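Local coordinates for protein lipocalin allergen (Canis lupus familiaris, PDB 4ODD) that is a dog dander allergen of the lipocalin family and probably binds small molecules, as its relatives do, at residues T17-I28 / I140-G149. Residues are numbered along the deposited sequence; the frame is centred on the assembly and turned at random.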
ATOM      1  N   THR A  17      -6.872  -4.323  -1.034  1.00 33.48           N
ATOM      2  CA  THR A  17      -5.544  -4.903  -0.873  1.00 33.20           C
ATOM      3  C   THR A  17      -5.575  -6.389  -1.213  1.00 37.90           C
ATOM      4  O   THR A  17      -6.401  -7.125  -0.690  1.00 44.21           O
ATOM      5  CB  THR A  17      -4.994  -4.754   0.554  1.00 33.52           C
ATOM      6  OG1 THR A  17      -5.139  -3.400   0.996  1.00 38.58           O
ATOM      7  CG2 THR A  17      -3.524  -5.156   0.579  1.00 25.33           C
ATOM      8  N   LEU A  18      -4.669  -6.821  -2.081  1.00 38.72           N
ATOM      9  CA  LEU A  18      -4.521  -8.239  -2.398  1.00 30.30           C
ATOM     10  C   LEU A  18      -3.320  -8.849  -1.671  1.00 40.44           C
ATOM     11  O   LEU A  18      -3.459  -9.807  -0.895  1.00 43.46           O
ATOM     12  CB  LEU A  18      -4.385  -8.431  -3.903  1.00 33.89           C
ATOM     13  CG  LEU A  18      -5.701  -8.442  -4.686  1.00 42.10           C
ATOM     14  CD1 LEU A  18      -6.771  -7.622  -3.988  1.00 43.81           C
ATOM     15  CD2 LEU A  18      -5.504  -7.981  -6.114  1.00 32.77           C
ATOM     16  N   TYR A  19      -2.137  -8.291  -1.905  1.00 47.25           N
ATOM     17  CA  TYR A  19      -0.937  -8.799  -1.248  1.00 48.96           C
ATOM     18  C   TYR A  19      -0.140  -7.684  -0.615  1.00 51.32           C
ATOM     19  O   TYR A  19      -0.144  -6.556  -1.095  1.00 50.89           O
ATOM     20  CB  TYR A  19      -0.036  -9.526  -2.243  1.00 47.74           C
ATOM     21  CG  TYR A  19      -0.615 -10.784  -2.850  1.00 51.87           C
ATOM     22  CD1 TYR A  19      -0.267 -12.039  -2.359  1.00 66.52           C
ATOM     23  CD2 TYR A  19      -1.485 -10.724  -3.927  1.00 54.25           C
ATOM     24  CE1 TYR A  19      -0.780 -13.200  -2.918  1.00 64.48           C
ATOM     25  CE2 TYR A  19      -2.002 -11.878  -4.490  1.00 55.69           C
ATOM     26  CZ  TYR A  19      -1.648 -13.109  -3.981  1.00 65.23           C
ATOM     27  OH  TYR A  19      -2.166 -14.249  -4.541  1.00 69.67           O
ATOM     28  N   VAL A  20       0.542  -8.018   0.471  1.00 39.42           N
ATOM     29  CA  VAL A  20       1.544  -7.150   1.067  1.00 42.70           C
ATOM     30  C   VAL A  20       2.759  -7.987   1.434  1.00 41.14           C
ATOM     31  O   VAL A  20       2.639  -9.167   1.769  1.00 42.92           O
ATOM     32  CB  VAL A  20       1.040  -6.461   2.356  1.00 37.79           C
ATOM     33  CG1 VAL A  20      -0.082  -5.517   2.052  1.00 42.72           C
ATOM     34  CG2 VAL A  20       0.608  -7.501   3.364  1.00 31.41           C
ATOM     35  N   SER A  21       3.929  -7.368   1.374  1.00 47.10           N
ATOM     36  CA  SER A  21       5.143  -8.000   1.862  1.00 50.34           C
ATOM     37  C   SER A  21       5.941  -6.958   2.605  1.00 49.77           C
ATOM     38  O   SER A  21       5.695  -5.764   2.462  1.00 54.40           O
ATOM     39  CB  SER A  21       5.967  -8.616   0.716  1.00 52.47           C
ATOM     40  OG  SER A  21       6.504  -7.630  -0.161  1.00 56.58           O
ATOM     41  N   SER A  22       6.893  -7.418   3.403  1.00 46.54           N
ATOM     42  CA  SER A  22       7.720  -6.521   4.190  1.00 53.33           C
ATOM     43  C   SER A  22       9.008  -7.203   4.648  1.00 56.25           C
ATOM     44  O   SER A  22       9.062  -8.426   4.786  1.00 53.07           O
ATOM     45  CB  SER A  22       6.944  -6.017   5.410  1.00 44.11           C
ATOM     46  OG  SER A  22       7.739  -5.112   6.162  1.00 48.79           O
ATOM     47  N   ASN A  23      10.045  -6.406   4.876  1.00 47.47           N
ATOM     48  CA  ASN A  23      11.273  -6.915   5.475  1.00 53.00           C
ATOM     49  C   ASN A  23      11.046  -7.191   6.964  1.00 48.74           C
ATOM     50  O   ASN A  23      11.811  -7.916   7.589  1.00 46.52           O
ATOM     51  CB  ASN A  23      12.444  -5.934   5.258  1.00 47.89           C
ATOM     52  CG  ASN A  23      12.209  -4.573   5.912  1.00 49.39           C
ATOM     53  OD1 ASN A  23      11.076  -4.174   6.178  1.00 51.64           O
ATOM     54  ND2 ASN A  23      13.288  -3.851   6.162  1.00 62.06           N
ATOM     55  N   ASN A  24       9.986  -6.606   7.518  1.00 50.73           N
ATOM     56  CA  ASN A  24       9.634  -6.812   8.916  1.00 49.88           C
ATOM     57  C   ASN A  24       8.265  -7.471   9.109  1.00 55.76           C
ATOM     58  O   ASN A  24       7.234  -6.798   9.159  1.00 52.19           O
ATOM     59  CB  ASN A  24       9.706  -5.503   9.682  1.00 51.25           C
ATOM     60  CG  ASN A  24      11.107  -4.929   9.710  1.00 67.10           C
ATOM     61  OD1 ASN A  24      11.305  -3.714   9.537  1.00 66.84           O
ATOM     62  ND2 ASN A  24      12.099  -5.801   9.927  1.00 62.48           N
ATOM     63  N   LEU A  25       8.272  -8.791   9.228  1.00 54.92           N
ATOM     64  CA  LEU A  25       7.037  -9.550   9.405  1.00 50.08           C
ATOM     65  C   LEU A  25       6.069  -9.017  10.463  1.00 51.54           C
ATOM     66  O   LEU A  25       4.861  -9.077  10.277  1.00 55.54           O
ATOM     67  CB  LEU A  25       7.331 -11.016   9.672  1.00 49.18           C
ATOM     68  CG  LEU A  25       7.193 -11.883   8.421  1.00 59.73           C
ATOM     69  CD1 LEU A  25       7.506 -13.324   8.759  1.00 60.60           C
ATOM     70  CD2 LEU A  25       5.794 -11.757   7.814  1.00 55.39           C
ATOM     71  N   ASP A  26       6.587  -8.490  11.560  1.00 57.07           N
ATOM     72  CA  ASP A  26       5.728  -7.929  12.602  1.00 58.80           C
ATOM     73  C   ASP A  26       4.811  -6.818  12.068  1.00 67.09           C
ATOM     74  O   ASP A  26       3.656  -6.698  12.481  1.00 62.11           O
ATOM     75  CB  ASP A  26       6.579  -7.421  13.773  1.00 67.05           C
ATOM     76  CG  ASP A  26       7.962  -6.920  13.325  1.00 86.57           C
ATOM     77  OD1 ASP A  26       8.893  -7.755  13.194  1.00 90.19           O
ATOM     78  OD2 ASP A  26       8.123  -5.695  13.104  1.00 80.09           O
ATOM     79  N   LYS A  27       5.334  -6.025  11.133  1.00 61.76           N
ATOM     80  CA  LYS A  27       4.650  -4.838  10.625  1.00 55.58           C
ATOM     81  C   LYS A  27       3.360  -5.137   9.862  1.00 53.96           C
ATOM     82  O   LYS A  27       2.403  -4.364   9.912  1.00 48.87           O
ATOM     83  CB  LYS A  27       5.615  -4.041   9.748  1.00 57.62           C
ATOM     84  CG  LYS A  27       6.767  -3.410  10.514  1.00 59.21           C
ATOM     85  CD  LYS A  27       6.258  -2.364  11.501  1.00 58.16           C
ATOM     86  CE  LYS A  27       7.407  -1.602  12.159  1.00 55.25           C
ATOM     87  NZ  LYS A  27       6.910  -0.544  13.093  1.00 62.46           N
ATOM     88  N   ILE A  28       3.347  -6.251   9.147  1.00 52.23           N
ATOM     89  CA  ILE A  28       2.197  -6.630   8.344  1.00 54.84           C
ATOM     90  C   ILE A  28       1.496  -7.847   8.937  1.00 62.04           C
ATOM     91  O   ILE A  28       0.563  -8.394   8.343  1.00 60.03           O
ATOM     92  CB  ILE A  28       2.624  -6.976   6.910  1.00 56.97           C
ATOM     93  CG1 ILE A  28       3.654  -8.120   6.934  1.00 54.36           C
ATOM     94  CG2 ILE A  28       3.182  -5.737   6.203  1.00 49.62           C
ATOM     95  CD1 ILE A  28       4.149  -8.544   5.561  1.00 49.51           C
ATOM     96  N   ILE A 140      13.105  -8.155  -0.146  1.00 66.82           N
ATOM     97  CA  ILE A 140      12.138  -8.782   0.741  1.00 63.73           C
ATOM     98  C   ILE A 140      12.084 -10.277   0.469  1.00 60.82           C
ATOM     99  O   ILE A 140      11.976 -10.704  -0.686  1.00 59.02           O
ATOM    100  CB  ILE A 140      10.737  -8.157   0.595  1.00 64.25           C
ATOM    101  CG1 ILE A 140      10.798  -6.669   0.962  1.00 56.49           C
ATOM    102  CG2 ILE A 140       9.717  -8.915   1.449  1.00 52.04           C
ATOM    103  CD1 ILE A 140       9.675  -5.839   0.369  1.00 54.67           C
ATOM    104  N   PRO A 141      12.177 -11.074   1.545  1.00 72.31           N
ATOM    105  CA  PRO A 141      12.117 -12.538   1.494  1.00 71.62           C
ATOM    106  C   PRO A 141      10.752 -13.001   1.021  1.00 74.23           C
ATOM    107  O   PRO A 141       9.736 -12.491   1.495  1.00 68.85           O
ATOM    108  CB  PRO A 141      12.311 -12.947   2.960  1.00 71.47           C
ATOM    109  CG  PRO A 141      12.915 -11.747   3.634  1.00 64.65           C
ATOM    110  CD  PRO A 141      12.342 -10.574   2.924  1.00 69.72           C
ATOM    111  N   GLU A 142      10.728 -13.967   0.110  1.00 81.38           N
ATOM    112  CA  GLU A 142       9.470 -14.458  -0.436  1.00 78.26           C
ATOM    113  C   GLU A 142       8.502 -15.005   0.629  1.00 71.93           C
ATOM    114  O   GLU A 142       7.291 -15.011   0.432  1.00 76.98           O
ATOM    115  CB  GLU A 142       9.733 -15.497  -1.520  1.00 84.02           C
ATOM    116  CG  GLU A 142       8.518 -15.772  -2.393  1.00106.80           C
ATOM    117  CD  GLU A 142       8.867 -16.494  -3.679  1.00116.92           C
ATOM    118  OE1 GLU A 142       9.967 -17.087  -3.753  1.00118.35           O
ATOM    119  OE2 GLU A 142       8.040 -16.462  -4.619  1.00115.84           O
ATOM    120  N   GLU A 143       9.035 -15.455   1.758  1.00 64.02           N
ATOM    121  CA  GLU A 143       8.200 -15.952   2.851  1.00 68.64           C
ATOM    122  C   GLU A 143       7.505 -14.812   3.598  1.00 66.91           C
ATOM    123  O   GLU A 143       6.581 -15.035   4.374  1.00 60.96           O
ATOM    124  CB  GLU A 143       9.017 -16.817   3.828  1.00 75.90           C
ATOM    125  CG  GLU A 143      10.280 -16.155   4.412  1.00 83.12           C
ATOM    126  CD  GLU A 143      11.504 -16.282   3.503  1.00 89.25           C
ATOM    127  OE1 GLU A 143      11.339 -16.498   2.281  1.00 91.43           O
ATOM    128  OE2 GLU A 143      12.639 -16.171   4.012  1.00 89.35           O
ATOM    129  N   ASN A 144       7.958 -13.589   3.359  1.00 73.37           N
ATOM    130  CA  ASN A 144       7.348 -12.433   3.995  1.00 64.78           C
ATOM    131  C   ASN A 144       6.175 -11.886   3.188  1.00 62.66           C
ATOM    132  O   ASN A 144       5.700 -10.788   3.448  1.00 60.08           O
ATOM    133  CB  ASN A 144       8.390 -11.343   4.268  1.00 66.70           C
ATOM    134  CG  ASN A 144       9.328 -11.697   5.417  1.00 68.44           C
ATOM    135  OD1 ASN A 144       9.097 -12.661   6.146  1.00 70.48           O
ATOM    136  ND2 ASN A 144      10.377 -10.909   5.591  1.00 64.66           N
ATOM    137  N   ILE A 145       5.707 -12.665   2.217  1.00 56.48           N
ATOM    138  CA  ILE A 145       4.551 -12.275   1.418  1.00 52.05           C
ATOM    139  C   ILE A 145       3.259 -12.786   2.042  1.00 54.46           C
ATOM    140  O   ILE A 145       3.164 -13.957   2.408  1.00 66.44           O
ATOM    141  CB  ILE A 145       4.643 -12.815  -0.013  1.00 54.27           C
ATOM    142  CG1 ILE A 145       5.804 -12.152  -0.755  1.00 55.99           C
ATOM    143  CG2 ILE A 145       3.320 -12.598  -0.752  1.00 46.11           C
ATOM    144  CD1 ILE A 145       5.963 -12.632  -2.196  1.00 63.56           C
ATOM    145  N   ILE A 146       2.267 -11.911   2.166  1.00 50.17           N
ATOM    146  CA  ILE A 146       0.983 -12.282   2.769  1.00 51.65           C
ATOM    147  C   ILE A 146      -0.199 -11.911   1.872  1.00 50.80           C
ATOM    148  O   ILE A 146      -0.266 -10.798   1.332  1.00 48.76           O
ATOM    149  CB  ILE A 146       0.791 -11.593   4.118  1.00 53.48           C
ATOM    150  CG1 ILE A 146       1.866 -12.044   5.094  1.00 44.00           C
ATOM    151  CG2 ILE A 146      -0.581 -11.884   4.682  1.00 48.50           C
ATOM    152  CD1 ILE A 146       1.822 -11.281   6.385  1.00 48.38           C
ATOM    153  N   TYR A 147      -1.130 -12.849   1.713  1.00 45.80           N
ATOM    154  CA  TYR A 147      -2.343 -12.593   0.939  1.00 43.09           C
ATOM    155  C   TYR A 147      -3.440 -12.062   1.874  1.00 38.28           C
ATOM    156  O   TYR A 147      -3.751 -12.675   2.906  1.00 39.34           O
ATOM    157  CB  TYR A 147      -2.779 -13.860   0.186  1.00 46.06           C
ATOM    158  CG  TYR A 147      -4.082 -13.713  -0.564  1.00 50.98           C
ATOM    159  CD1 TYR A 147      -4.176 -12.893  -1.681  1.00 45.03           C
ATOM    160  CD2 TYR A 147      -5.225 -14.385  -0.148  1.00 46.98           C
ATOM    161  CE1 TYR A 147      -5.379 -12.747  -2.360  1.00 44.81           C
ATOM    162  CE2 TYR A 147      -6.428 -14.240  -0.818  1.00 49.09           C
ATOM    163  CZ  TYR A 147      -6.504 -13.424  -1.926  1.00 49.53           C
ATOM    164  OH  TYR A 147      -7.713 -13.290  -2.599  1.00 48.32           O
ATOM    165  N   LEU A 148      -3.985 -10.893   1.544  1.00 49.30           N
ATOM    166  CA  LEU A 148      -4.990 -10.266   2.410  1.00 47.65           C
ATOM    167  C   LEU A 148      -6.328 -10.216   1.727  1.00 48.11           C
ATOM    168  O   LEU A 148      -7.319  -9.814   2.337  1.00 51.45           O
ATOM    169  CB  LEU A 148      -4.579  -8.855   2.810  1.00 48.81           C
ATOM    170  CG  LEU A 148      -3.357  -8.743   3.717  1.00 51.14           C
ATOM    171  CD1 LEU A 148      -3.035  -7.256   4.006  1.00 48.40           C
ATOM    172  CD2 LEU A 148      -3.593  -9.531   5.001  1.00 46.78           C
ATOM    173  N   GLY A 149      -6.340 -10.634   0.460  1.00 37.75           N
ATOM    174  CA  GLY A 149      -7.547 -10.678  -0.345  1.00 36.45           C
ATOM    175  C   GLY A 149      -8.765 -11.338   0.287  1.00 44.35           C
ATOM    176  O   GLY A 149      -9.901 -10.960  -0.020  1.00 37.83           O
TER
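Tyr19 holds CG beside its backbone N (chi1 -65°), while Tyr147 swings CG anti to its backbone N (chi1 176°). These torsions bring the two rings together obliquely, with their planes at 54°. CD1 of Tyr147 lies over one face of the Tyr19 ring, toward its rim. Gly149 N sits above the centre of the Tyr147 ring. Strands 17-22 and 145-147 run antiparallel. Val20 and Ile146 form a hydrogen-bonded pair: Val20 N gives to Ile146 O at 3.0 Å, and Ile146 N gives to Val20 O at 2.8 Å. Leu18 O takes two donors, Leu148 N at 2.7 Å and, by a longer and more bent bond, Gly149 N at 3.3 Å. Strand 13-22 has a classic bulge where Leu18 and Tyr19 both face Leu116 of strand 110-118.

On the face carrying Val20 and Ile146 the side chains that meet are apolar. Val20 CG2 meets Leu148 CD1 at 3.7 Å, and the CD1 methyls of Ile28 and Ile146 touch at 3.7 Å. On the face with Tyr19 and Ser21, helix 125-137 adds Ile128 and Phe131. Asn144 ND2 makes a weak bond to Ser22 O, and Ile140 CG2 packs on that oxygen. Ser22 OG accepts from Asn24 N in an ST turn and also bonds to Lys112 O.

Backbone bonds thus set the pairing of the C-terminal strand with the first lipocalin-barrel strand; side chains add packing on both faces.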